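Local structure of ThermoDBP-single stranded DNA binding protein (Thermoproteus tenax, 3TEK) at residues A[28-32]-A[52-56]; A[37-41]-A[96-101]; A[84-89]-A[128-132]; A[115-121]-A[137-143]. The protein binds single-stranded DNA and, in the Thermoproteales, probably takes the place of the canonical single-stranded DNA-binding protein. Residues are numbered along the deposited sequence.

How the contacts relate
From the N terminus, strand 23-31 leads into contact 1, where 28-32 meets 52-56 and closes a loop containing the short helix 37-41. Contact 2 takes 37-41 out of that loop to the long helix 83-108 and so crosses contact 1; the two touch where Phe52 meets Leu40 and Leu96. Contact 3 uses an earlier part of the same helix and crosses contact 2, reaching forward to the start of strand 131-142. Contact 4 pairs that strand with 116-124 and crosses contact 3, but follows contacts 1 and 2 in series. Together the four tie three helices to one antiparallel sheet, with backbone bonds between Trp30 and Thr120 joining contacts 1 and 4.

Contact 1 (A[28-32]-A[52-56])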
# COMPACT_ATOMS: atom_id res chain seq x y z
N ILE A 28 -0.87 -3.84 8.76
CA ILE A 28 -1.73 -3.96 7.61
C ILE A 28 -1.05 -4.81 6.54
O ILE A 28 0.08 -4.54 6.13
CB ILE A 28 -2.09 -2.62 7.02
CG1 ILE A 28 -2.75 -1.72 8.08
CG2 ILE A 28 -3.00 -2.79 5.81
CD1 ILE A 28 -3.13 -0.40 7.53
N ARG A 29 -1.76 -5.84 6.09
CA ARG A 29 -1.34 -6.65 4.97
C ARG A 29 -2.17 -6.20 3.78
O ARG A 29 -3.39 -6.31 3.81
CB ARG A 29 -1.58 -8.14 5.25
CG ARG A 29 -0.74 -8.67 6.40
CD ARG A 29 -1.12 -10.07 6.85
NE ARG A 29 -0.47 -10.36 8.13
CZ ARG A 29 -1.07 -10.64 9.29
NH1 ARG A 29 -2.40 -10.73 9.39
NH2 ARG A 29 -0.32 -10.88 10.37
N TRP A 30 -1.49 -5.73 2.74
CA TRP A 30 -2.17 -5.08 1.63
C TRP A 30 -1.76 -5.68 0.29
O TRP A 30 -0.59 -5.70 -0.05
CB TRP A 30 -1.86 -3.58 1.69
CG TRP A 30 -2.35 -2.77 0.53
CD1 TRP A 30 -3.54 -2.89 -0.11
CD2 TRP A 30 -1.65 -1.70 -0.11
NE1 TRP A 30 -3.63 -1.96 -1.11
CE2 TRP A 30 -2.48 -1.22 -1.15
CE3 TRP A 30 -0.39 -1.12 0.06
CZ2 TRP A 30 -2.11 -0.17 -1.99
CZ3 TRP A 30 -0.02 -0.07 -0.78
CH2 TRP A 30 -0.89 0.39 -1.79
N ASN A 31 -2.73 -6.21 -0.45
CA ASN A 31 -2.48 -6.63 -1.83
C ASN A 31 -3.14 -5.65 -2.75
O ASN A 31 -4.30 -5.37 -2.62
CB ASN A 31 -3.00 -8.05 -2.11
CG ASN A 31 -2.56 -8.59 -3.51
OD1 ASN A 31 -2.36 -7.83 -4.47
ND2 ASN A 31 -2.41 -9.91 -3.62
N THR A 32 -2.37 -5.13 -3.71
CA THR A 32 -2.83 -4.10 -4.63
C THR A 32 -3.94 -4.57 -5.53
O THR A 32 -4.72 -3.77 -6.05
CB THR A 32 -1.70 -3.66 -5.59
OG1 THR A 32 -1.31 -4.78 -6.41
CG2 THR A 32 -0.50 -3.14 -4.80
N PHE A 52 -2.57 4.15 -6.74
CA PHE A 52 -1.88 3.80 -5.51
C PHE A 52 -2.50 4.43 -4.27
O PHE A 52 -2.77 3.74 -3.29
CB PHE A 52 -0.42 4.22 -5.58
CG PHE A 52 0.34 3.90 -4.34
CD1 PHE A 52 0.97 2.67 -4.19
CD2 PHE A 52 0.42 4.81 -3.30
CE1 PHE A 52 1.69 2.38 -3.04
CE2 PHE A 52 1.12 4.51 -2.14
CZ PHE A 52 1.75 3.29 -2.01
N PHE A 53 -2.69 5.74 -4.33
CA PHE A 53 -3.08 6.52 -3.15
C PHE A 53 -4.50 6.25 -2.69
O PHE A 53 -4.78 6.16 -1.49
CB PHE A 53 -2.83 8.01 -3.44
CG PHE A 53 -1.37 8.34 -3.49
CD1 PHE A 53 -0.61 8.34 -2.33
CD2 PHE A 53 -0.73 8.57 -4.69
CE1 PHE A 53 0.75 8.62 -2.36
CE2 PHE A 53 0.64 8.85 -4.73
CZ PHE A 53 1.37 8.86 -3.57
N LYS A 54 -5.38 6.09 -3.67
CA LYS A 54 -6.76 5.70 -3.46
C LYS A 54 -6.84 4.32 -2.83
O LYS A 54 -7.61 4.09 -1.90
CB LYS A 54 -7.50 5.70 -4.80
CG LYS A 54 -9.00 5.75 -4.68
CD LYS A 54 -9.70 5.79 -6.09
CE LYS A 54 -9.20 6.95 -6.98
NZ LYS A 54 -9.77 8.31 -6.67
N LEU A 55 -6.03 3.40 -3.36
CA LEU A 55 -5.98 2.05 -2.81
C LEU A 55 -5.43 2.08 -1.38
O LEU A 55 -5.98 1.47 -0.47
CB LEU A 55 -5.15 1.12 -3.72
CG LEU A 55 -5.71 0.96 -5.17
CD1 LEU A 55 -4.73 0.22 -6.08
CD2 LEU A 55 -7.10 0.30 -5.21
N LEU A 56 -4.34 2.83 -1.18
CA LEU A 56 -3.69 2.86 0.12
C LEU A 56 -4.63 3.44 1.19
O LEU A 56 -4.72 2.93 2.31
CB LEU A 56 -2.40 3.69 0.05
CG LEU A 56 -1.69 3.97 1.35
CD1 LEU A 56 -1.09 2.69 1.85
CD2 LEU A 56 -0.60 4.97 1.16
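Trp30 projects from strand 28-31 against the first turn of helix 52-56, with its six-membered ring reaching Phe52, Leu55 and Leu56. The edge of the indole points to the face of Phe52 in an offset edge-to-face pair: the ring centroids are 5.3 Å apart, the planes stand at 70°, and Trp30 CH2 comes to 3.5 Å from Phe52 CE1. Leu55 also lies at the indole edge, Trp30 CZ2 being 3.7 Å from Leu55 CB, whereas Leu56 lies over one face, with Trp30 CZ3 4.0 Å from Leu56 CD1. The t rotamer of Trp30 carries the ring across a wide gap, since strand and helix axes pass no closer than 10.7 Å and run at 138°. Thr32 adds a lesser touch, its O lying 4.0 Å from Leu55 CD1, while its OG1 is hydrogen-bonded to the backbone N of Ile118. Sheet and helix layer thus meet close to the centre of the chain. Phe52 continues the aromatic cluster by an edge-to-face pair with Phe93 of helix 83-108, and Leu122 of strand 116-124 flanks both Trp30 and Leu56. With hydrogen bonds absent between the two segments, the contact, 228 Å² in all, is held by burial of aromatic and aliphatic surface, with the indole spanning the space between strand and helix.

Contact 2 (A[37-41]-A[96-101]); sequences AGRLF and LKKWFF
Both segments are alpha-helical and nearly antiparallel: the axes of 37-41 and 96-101 approach to 12.0 Å at 163°, with Ala37 level with Phe100 (CA-CA 8.7 Å) and Phe41 with Lys97 (CA-CA 6.8 Å). Phe41, in the m rotamer, inserts between the helices as a knob into a hole lined by Leu96, Lys97, Phe100 and Phe101, a single knob-into-hole contact between two antiparallel helices; Phe41 N bonds back to Ala37 O at 2.8 Å. Leu96 begins the hole, its CB 4.4 Å from Phe41 CE1 and its O 4.1 Å from Phe41 CZ. Lys97 lies over a face of the phenyl ring in a CH-pi contact, its CA 4.1 Å from the Phe41 centroid and 19° off the normal. Phe100, chi1 t, puts its CB 3.8 Å from Phe41 CE2, the two rings oblique at 46° with centroids 5.8 Å apart; Phe100 CE2 is also 3.9 Å from Ala37 CB. Phe101, chi1 m, folds its ring back so that CZ lies 4.0 Å from Ala37 CB and CE2 4.2 Å from Phe41 CD2.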
# COMPACT_ATOMS: atom_id res chain seq x y z
N ALA A 37 1.62 -1.22 -14.22
CA ALA A 37 2.44 -0.07 -13.77
C ALA A 37 1.77 1.27 -14.07
O ALA A 37 1.69 2.13 -13.20
CB ALA A 37 3.84 -0.11 -14.40
N GLY A 38 1.29 1.44 -15.29
CA GLY A 38 0.56 2.63 -15.67
C GLY A 38 -0.63 2.92 -14.75
O GLY A 38 -0.84 4.07 -14.35
N ARG A 39 -1.42 1.90 -14.43
CA ARG A 39 -2.60 2.08 -13.58
C ARG A 39 -2.22 2.40 -12.16
O ARG A 39 -2.79 3.28 -11.53
CB ARG A 39 -3.47 0.82 -13.54
CG ARG A 39 -4.20 0.49 -14.83
CD ARG A 39 -5.12 -0.74 -14.62
NE ARG A 39 -5.88 -0.68 -13.36
CZ ARG A 39 -6.94 0.09 -13.13
NH1 ARG A 39 -7.41 0.92 -14.06
NH2 ARG A 39 -7.54 0.04 -11.94
N LEU A 40 -1.26 1.65 -11.65
CA LEU A 40 -0.92 1.72 -10.23
C LEU A 40 -0.04 2.93 -9.91
O LEU A 40 -0.30 3.66 -8.94
CB LEU A 40 -0.22 0.44 -9.78
CG LEU A 40 0.21 0.42 -8.30
CD1 LEU A 40 -0.97 0.49 -7.31
CD2 LEU A 40 1.10 -0.82 -8.09
N PHE A 41 1.01 3.12 -10.70
CA PHE A 41 2.04 4.13 -10.43
C PHE A 41 1.98 5.33 -11.36
O PHE A 41 2.63 6.33 -11.09
CB PHE A 41 3.46 3.55 -10.54
CG PHE A 41 3.78 2.46 -9.55
CD1 PHE A 41 3.67 2.68 -8.18
CD2 PHE A 41 4.23 1.22 -9.99
CE1 PHE A 41 3.99 1.66 -7.27
CE2 PHE A 41 4.56 0.21 -9.11
CZ PHE A 41 4.43 0.43 -7.74
N LEU A 96 8.15 1.93 -3.05
CA LEU A 96 7.56 0.81 -3.80
C LEU A 96 7.79 0.93 -5.30
O LEU A 96 8.09 -0.06 -5.95
CB LEU A 96 6.07 0.68 -3.57
CG LEU A 96 5.63 -0.37 -2.53
CD1 LEU A 96 4.17 -0.12 -2.16
CD2 LEU A 96 5.84 -1.82 -3.01
N LYS A 97 7.62 2.14 -5.82
CA LYS A 97 7.83 2.41 -7.23
C LYS A 97 9.27 2.13 -7.60
O LYS A 97 9.54 1.52 -8.64
CB LYS A 97 7.48 3.86 -7.54
CG LYS A 97 7.45 4.26 -8.98
CD LYS A 97 6.88 5.67 -9.09
CE LYS A 97 7.12 6.32 -10.44
NZ LYS A 97 6.95 7.81 -10.33
N LYS A 98 10.19 2.58 -6.75
CA LYS A 98 11.62 2.34 -6.97
C LYS A 98 11.95 0.84 -6.95
O LYS A 98 12.65 0.31 -7.80
CB LYS A 98 12.44 3.07 -5.91
CG LYS A 98 13.95 3.10 -6.21
CD LYS A 98 14.72 4.11 -5.35
CE LYS A 98 15.53 3.46 -4.23
NZ LYS A 98 16.56 4.38 -3.63
N TRP A 99 11.47 0.16 -5.92
CA TRP A 99 11.59 -1.28 -5.86
C TRP A 99 11.06 -1.95 -7.15
O TRP A 99 11.71 -2.86 -7.67
CB TRP A 99 10.87 -1.82 -4.63
CG TRP A 99 10.80 -3.28 -4.65
CD1 TRP A 99 11.79 -4.14 -4.30
CD2 TRP A 99 9.69 -4.08 -5.07
NE1 TRP A 99 11.37 -5.44 -4.48
CE2 TRP A 99 10.09 -5.43 -4.96
CE3 TRP A 99 8.41 -3.78 -5.54
CZ2 TRP A 99 9.23 -6.50 -5.28
CZ3 TRP A 99 7.55 -4.84 -5.85
CH2 TRP A 99 7.97 -6.18 -5.73
N PHE A 100 9.90 -1.51 -7.66
CA PHE A 100 9.28 -2.17 -8.83
C PHE A 100 10.12 -1.98 -10.07
O PHE A 100 10.41 -2.91 -10.78
CB PHE A 100 7.90 -1.64 -9.12
CG PHE A 100 7.27 -2.26 -10.33
CD1 PHE A 100 6.71 -3.53 -10.26
CD2 PHE A 100 7.27 -1.61 -11.54
CE1 PHE A 100 6.13 -4.14 -11.39
CE2 PHE A 100 6.70 -2.19 -12.70
CZ PHE A 100 6.12 -3.46 -12.62
N PHE A 101 10.52 -0.74 -10.32
CA PHE A 101 11.23 -0.45 -11.54
C PHE A 101 12.68 -0.86 -11.49
O PHE A 101 13.21 -1.30 -12.48
CB PHE A 101 11.09 1.01 -11.92
CG PHE A 101 9.75 1.33 -12.48
CD1 PHE A 101 9.41 0.92 -13.76
CD2 PHE A 101 8.81 2.02 -11.71
CE1 PHE A 101 8.16 1.19 -14.28
CE2 PHE A 101 7.56 2.32 -12.24
CZ PHE A 101 7.23 1.89 -13.52

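Contact 3 (A[84-89]-A[128-132])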
# COMPACT_ATOMS: atom_id res chain seq x y z
N LYS A 84 2.52 14.10 8.71
CA LYS A 84 3.20 12.80 8.88
C LYS A 84 2.62 11.67 8.01
O LYS A 84 3.36 10.89 7.41
CB LYS A 84 3.19 12.35 10.34
CG LYS A 84 4.27 11.35 10.66
CD LYS A 84 5.58 12.05 11.05
CE LYS A 84 6.79 11.24 10.70
NZ LYS A 84 8.04 11.86 11.26
N PHE A 85 1.31 11.58 7.96
CA PHE A 85 0.66 10.57 7.10
C PHE A 85 0.88 10.85 5.63
O PHE A 85 1.18 9.93 4.87
CB PHE A 85 -0.82 10.48 7.36
CG PHE A 85 -1.52 9.38 6.59
CD1 PHE A 85 -1.32 8.05 6.91
CD2 PHE A 85 -2.41 9.69 5.59
CE1 PHE A 85 -1.99 7.03 6.21
CE2 PHE A 85 -3.10 8.68 4.88
CZ PHE A 85 -2.90 7.35 5.20
N ARG A 86 0.74 12.11 5.22
CA ARG A 86 0.90 12.44 3.80
C ARG A 86 2.34 12.19 3.37
O ARG A 86 2.59 11.61 2.31
CB ARG A 86 0.50 13.90 3.51
CG ARG A 86 -0.96 14.27 3.70
CD ARG A 86 -1.85 13.71 2.59
NE ARG A 86 -3.28 13.84 2.92
CZ ARG A 86 -4.15 14.71 2.38
NH1 ARG A 86 -3.77 15.57 1.42
NH2 ARG A 86 -5.41 14.70 2.80
N GLU A 87 3.29 12.63 4.19
CA GLU A 87 4.71 12.43 3.88
C GLU A 87 5.11 10.95 3.82
O GLU A 87 5.81 10.52 2.90
CB GLU A 87 5.59 13.14 4.90
CG GLU A 87 7.07 12.76 4.81
CD GLU A 87 7.64 13.06 3.44
OE1 GLU A 87 7.02 13.89 2.73
OE2 GLU A 87 8.70 12.47 3.06
N THR A 88 4.70 10.17 4.81
CA THR A 88 5.08 8.76 4.86
C THR A 88 4.33 7.92 3.82
O THR A 88 4.87 6.95 3.33
CB THR A 88 4.99 8.15 6.29
OG1 THR A 88 3.63 8.16 6.79
CG2 THR A 88 5.97 8.86 7.25
N SER A 89 3.10 8.33 3.44
CA SER A 89 2.45 7.70 2.30
C SER A 89 3.20 7.99 0.99
O SER A 89 3.37 7.10 0.15
CB SER A 89 0.96 8.10 2.24
OG SER A 89 0.86 9.44 1.82
N THR A 128 0.37 9.22 15.46
CA THR A 128 1.15 10.22 14.71
C THR A 128 0.74 10.26 13.24
O THR A 128 0.97 11.24 12.55
CB THR A 128 2.64 9.92 14.85
OG1 THR A 128 2.94 8.60 14.33
CG2 THR A 128 3.07 10.01 16.32
N GLY A 129 0.13 9.18 12.78
CA GLY A 129 -0.17 9.01 11.36
C GLY A 129 1.03 8.47 10.60
O GLY A 129 1.00 8.39 9.38
N GLU A 130 2.07 8.07 11.34
CA GLU A 130 3.27 7.49 10.77
C GLU A 130 3.01 6.10 10.20
O GLU A 130 2.60 5.17 10.87
CB GLU A 130 4.41 7.41 11.78
CG GLU A 130 5.70 6.78 11.19
CD GLU A 130 6.93 6.96 12.09
OE1 GLU A 130 6.85 6.72 13.31
OE2 GLU A 130 8.00 7.32 11.56
N LEU A 131 3.43 5.98 9.01
CA LEU A 131 3.23 4.78 8.23
C LEU A 131 4.61 4.12 8.00
O LEU A 131 5.53 4.76 7.48
CB LEU A 131 2.59 5.26 6.94
CG LEU A 131 1.96 4.35 5.91
CD1 LEU A 131 1.24 3.18 6.60
CD2 LEU A 131 0.96 5.14 5.01
N LEU A 132 4.89 2.89 8.41
CA LEU A 132 6.20 2.25 8.24
C LEU A 132 6.03 1.11 7.25
O LEU A 132 5.07 0.32 7.33
CB LEU A 132 6.77 1.75 9.59
CG LEU A 132 6.93 2.81 10.70
CD1 LEU A 132 6.98 2.20 12.10
CD2 LEU A 132 8.15 3.78 10.45
O HOH W 1 6.44 4.92 4.56
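Thr88 OG1 is the polar centre: it donates to Lys84 O one turn earlier in its own helix, at 2.8 Å, and accepts from Leu131 N at 3.1 Å. With chi1 p, the hydroxyl thus links the helix to the incoming strand. Water 1 sits alongside, 2.8 Å from Thr88 O and 3.1 Å from Leu131 O, between the two backbones. In 128-132, Thr128 OG1 accepts from Glu130 N at 3.2 Å, forming an ST turn. Gly129 follows with a positive phi of 83°, a conformation that calls for glycine, and a CB here would also crowd Phe85 CB. The backbones come close at this point, with Phe85 CA 3.2 Å from Gly129 O in a CA-H...O contact; the Lys84 side chain meets the preceding carbonyl, its CB 3.3 Å from Thr128 O. Further out, Lys84 NZ and Glu130 OE2 stand 4.6 Å apart, opposite charges beyond salt-bridge range. On the buried side Leu131 CD2 fits against Phe85 CE1 at 3.7 Å and Ser89 CA at 4.0 Å, next to helix 52-68, whose Leu56 meets Ser89 and whose Val60 meets Phe85. Gly129 and Glu130 face Asp125 as a G1 beta bulge, typical of a tight hairpin turn; here it closes the hairpin of strands 116-124 and 131-142 against the N-terminal part of helix 83-108.

Contact 4 (A[115-121]-A[137-143])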
# COMPACT_ATOMS: atom_id res chain seq x y z
N ILE A 115 1.20 -7.40 -16.47
CA ILE A 115 0.24 -7.35 -15.37
C ILE A 115 0.84 -8.04 -14.17
O ILE A 115 1.68 -8.92 -14.32
CB ILE A 115 -1.08 -8.02 -15.77
CG1 ILE A 115 -1.69 -7.25 -16.92
CG2 ILE A 115 -2.07 -7.96 -14.64
CD1 ILE A 115 -1.95 -5.81 -16.60
N PHE A 116 0.42 -7.62 -12.97
CA PHE A 116 0.99 -8.11 -11.71
C PHE A 116 0.16 -7.72 -10.49
O PHE A 116 -0.74 -6.87 -10.57
CB PHE A 116 2.42 -7.56 -11.53
CG PHE A 116 2.49 -6.07 -11.49
CD1 PHE A 116 2.22 -5.37 -10.30
CD2 PHE A 116 2.80 -5.35 -12.62
CE1 PHE A 116 2.27 -3.97 -10.27
CE2 PHE A 116 2.84 -3.95 -12.61
CZ PHE A 116 2.59 -3.26 -11.44
N MET A 117 0.50 -8.26 -9.35
CA MET A 117 0.03 -7.71 -8.11
C MET A 117 1.13 -7.70 -7.06
O MET A 117 1.99 -8.54 -7.04
CB MET A 117 -1.20 -8.45 -7.62
CG MET A 117 -1.07 -9.90 -7.62
SD MET A 117 -2.62 -10.71 -7.32
CE MET A 117 -2.08 -12.36 -7.53
N ILE A 118 1.10 -6.72 -6.20
CA ILE A 118 2.09 -6.62 -5.16
C ILE A 118 1.41 -6.84 -3.84
O ILE A 118 0.39 -6.28 -3.58
CB ILE A 118 2.72 -5.26 -5.18
CG1 ILE A 118 3.46 -5.08 -6.49
CG2 ILE A 118 3.67 -5.07 -4.04
CD1 ILE A 118 3.82 -3.71 -6.79
N SER A 119 1.99 -7.67 -3.00
CA SER A 119 1.54 -7.76 -1.63
C SER A 119 2.67 -7.25 -0.75
O SER A 119 3.86 -7.58 -0.95
CB SER A 119 1.19 -9.19 -1.24
OG SER A 119 2.37 -9.96 -1.20
N THR A 120 2.30 -6.46 0.23
CA THR A 120 3.28 -5.93 1.17
C THR A 120 2.66 -5.76 2.54
O THR A 120 1.47 -6.00 2.73
CB THR A 120 3.90 -4.63 0.64
OG1 THR A 120 5.04 -4.28 1.46
CG2 THR A 120 2.84 -3.51 0.60
N GLU A 121 3.49 -5.41 3.51
CA GLU A 121 3.04 -5.16 4.87
C GLU A 121 3.44 -3.77 5.31
O GLU A 121 4.54 -3.32 5.00
CB GLU A 121 3.66 -6.15 5.83
CG GLU A 121 3.22 -7.57 5.63
CD GLU A 121 3.49 -8.44 6.87
OE1 GLU A 121 4.06 -7.96 7.89
OE2 GLU A 121 3.11 -9.61 6.80
N LYS A 137 8.84 -7.90 3.65
CA LYS A 137 7.68 -8.72 3.27
C LYS A 137 7.02 -8.38 1.90
O LYS A 137 5.94 -8.84 1.59
CB LYS A 137 6.64 -8.66 4.39
CG LYS A 137 7.16 -9.13 5.74
CD LYS A 137 7.55 -10.61 5.70
CE LYS A 137 7.34 -11.26 7.04
NZ LYS A 137 7.25 -12.74 6.88
N THR A 138 7.68 -7.59 1.07
CA THR A 138 7.08 -7.20 -0.19
C THR A 138 7.24 -8.33 -1.19
O THR A 138 8.33 -8.86 -1.34
CB THR A 138 7.75 -5.93 -0.74
OG1 THR A 138 7.62 -4.88 0.24
CG2 THR A 138 7.08 -5.48 -2.03
N GLN A 139 6.17 -8.72 -1.88
CA GLN A 139 6.26 -9.76 -2.93
C GLN A 139 5.45 -9.43 -4.15
O GLN A 139 4.43 -8.75 -4.08
CB GLN A 139 5.83 -11.11 -2.38
CG GLN A 139 6.96 -11.83 -1.65
CD GLN A 139 6.48 -12.54 -0.44
OE1 GLN A 139 5.50 -13.28 -0.50
NE2 GLN A 139 7.16 -12.32 0.70
N LEU A 140 5.93 -9.93 -5.28
CA LEU A 140 5.30 -9.73 -6.57
C LEU A 140 4.84 -11.05 -7.13
O LEU A 140 5.59 -12.05 -7.15
CB LEU A 140 6.30 -9.14 -7.55
CG LEU A 140 5.71 -8.69 -8.87
CD1 LEU A 140 5.13 -7.30 -8.72
CD2 LEU A 140 6.78 -8.76 -9.99
N ILE A 141 3.60 -11.06 -7.59
CA ILE A 141 3.15 -12.12 -8.45
C ILE A 141 2.89 -11.45 -9.79
O ILE A 141 2.30 -10.37 -9.84
CB ILE A 141 1.88 -12.79 -7.94
CG1 ILE A 141 2.20 -13.61 -6.69
CG2 ILE A 141 1.29 -13.74 -9.03
CD1 ILE A 141 2.93 -14.95 -7.02
N TYR A 142 3.37 -12.08 -10.87
CA TYR A 142 3.33 -11.46 -12.20
C TYR A 142 2.89 -12.47 -13.25
O TYR A 142 2.94 -13.67 -13.01
CB TYR A 142 4.70 -10.85 -12.55
CG TYR A 142 5.83 -11.84 -12.67
CD1 TYR A 142 6.23 -12.32 -13.92
CD2 TYR A 142 6.51 -12.30 -11.55
CE1 TYR A 142 7.28 -13.23 -14.03
CE2 TYR A 142 7.57 -13.22 -11.66
CZ TYR A 142 7.94 -13.67 -12.90
OH TYR A 142 8.97 -14.57 -13.03
N TRP A 143 2.45 -11.99 -14.40
CA TRP A 143 1.90 -12.85 -15.44
C TRP A 143 2.93 -13.02 -16.58
O TRP A 143 3.51 -12.06 -17.02
CB TRP A 143 0.59 -12.29 -15.94
CG TRP A 143 -0.62 -12.73 -15.12
CD1 TRP A 143 -1.60 -13.62 -15.50
CD2 TRP A 143 -0.99 -12.29 -13.80
NE1 TRP A 143 -2.54 -13.76 -14.50
CE2 TRP A 143 -2.19 -12.96 -13.45
CE3 TRP A 143 -0.43 -11.39 -12.90
CZ2 TRP A 143 -2.82 -12.77 -12.21
CZ3 TRP A 143 -1.07 -11.20 -11.66
CH2 TRP A 143 -2.26 -11.89 -11.35
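Leu140 CD1 lies at the apolar centre, 3.6 Å from Ile118 CG1 and 3.8 Å from Phe116 CD1. These side chains share one face of an antiparallel strand pair with Tyr142, whose CB is 4.1 Å from Phe116 CB. Trp99 of helix 83-108 packs on Ile118 and Leu140, and Phe100 of the same helix meets the Phe116 ring. On the other face Met117 CE touches Ile141 CG2 and Trp143 CH2, each at 3.9 Å. The axes of 116-121 and 138-142 approach to 4.7 Å at 164°. Met117-Ile141 and Ser119-Gln139 are the hydrogen-bonded pairs, alternating with the non-hydrogen-bonded Phe116-Tyr142 and Ile118-Leu140. Met117 N reaches Ile141 O at 2.8 Å and Ile141 N reaches Met117 O at 3.0 Å; Ser119 N to Gln139 O is 2.9 Å and Gln139 N to Ser119 O 2.7 Å. A longer bond, Trp143 N to Ile115 O at 3.2 Å, extends the pairing at one end. At the other end polar residues take over: Thr120 OG1 bonds to Trp133 NE1, Thr138 OG1 to Arg135 O, and Glu121 OE1 to Asn134 ND2, while Glu121 CG packs against Lys137 CB at 3.8 Å. Backbone bonds thus fix the register of the hairpin, and apolar side chains on the Phe116-Ile118-Leu140 face fasten this part of the sheet to helix 83-108.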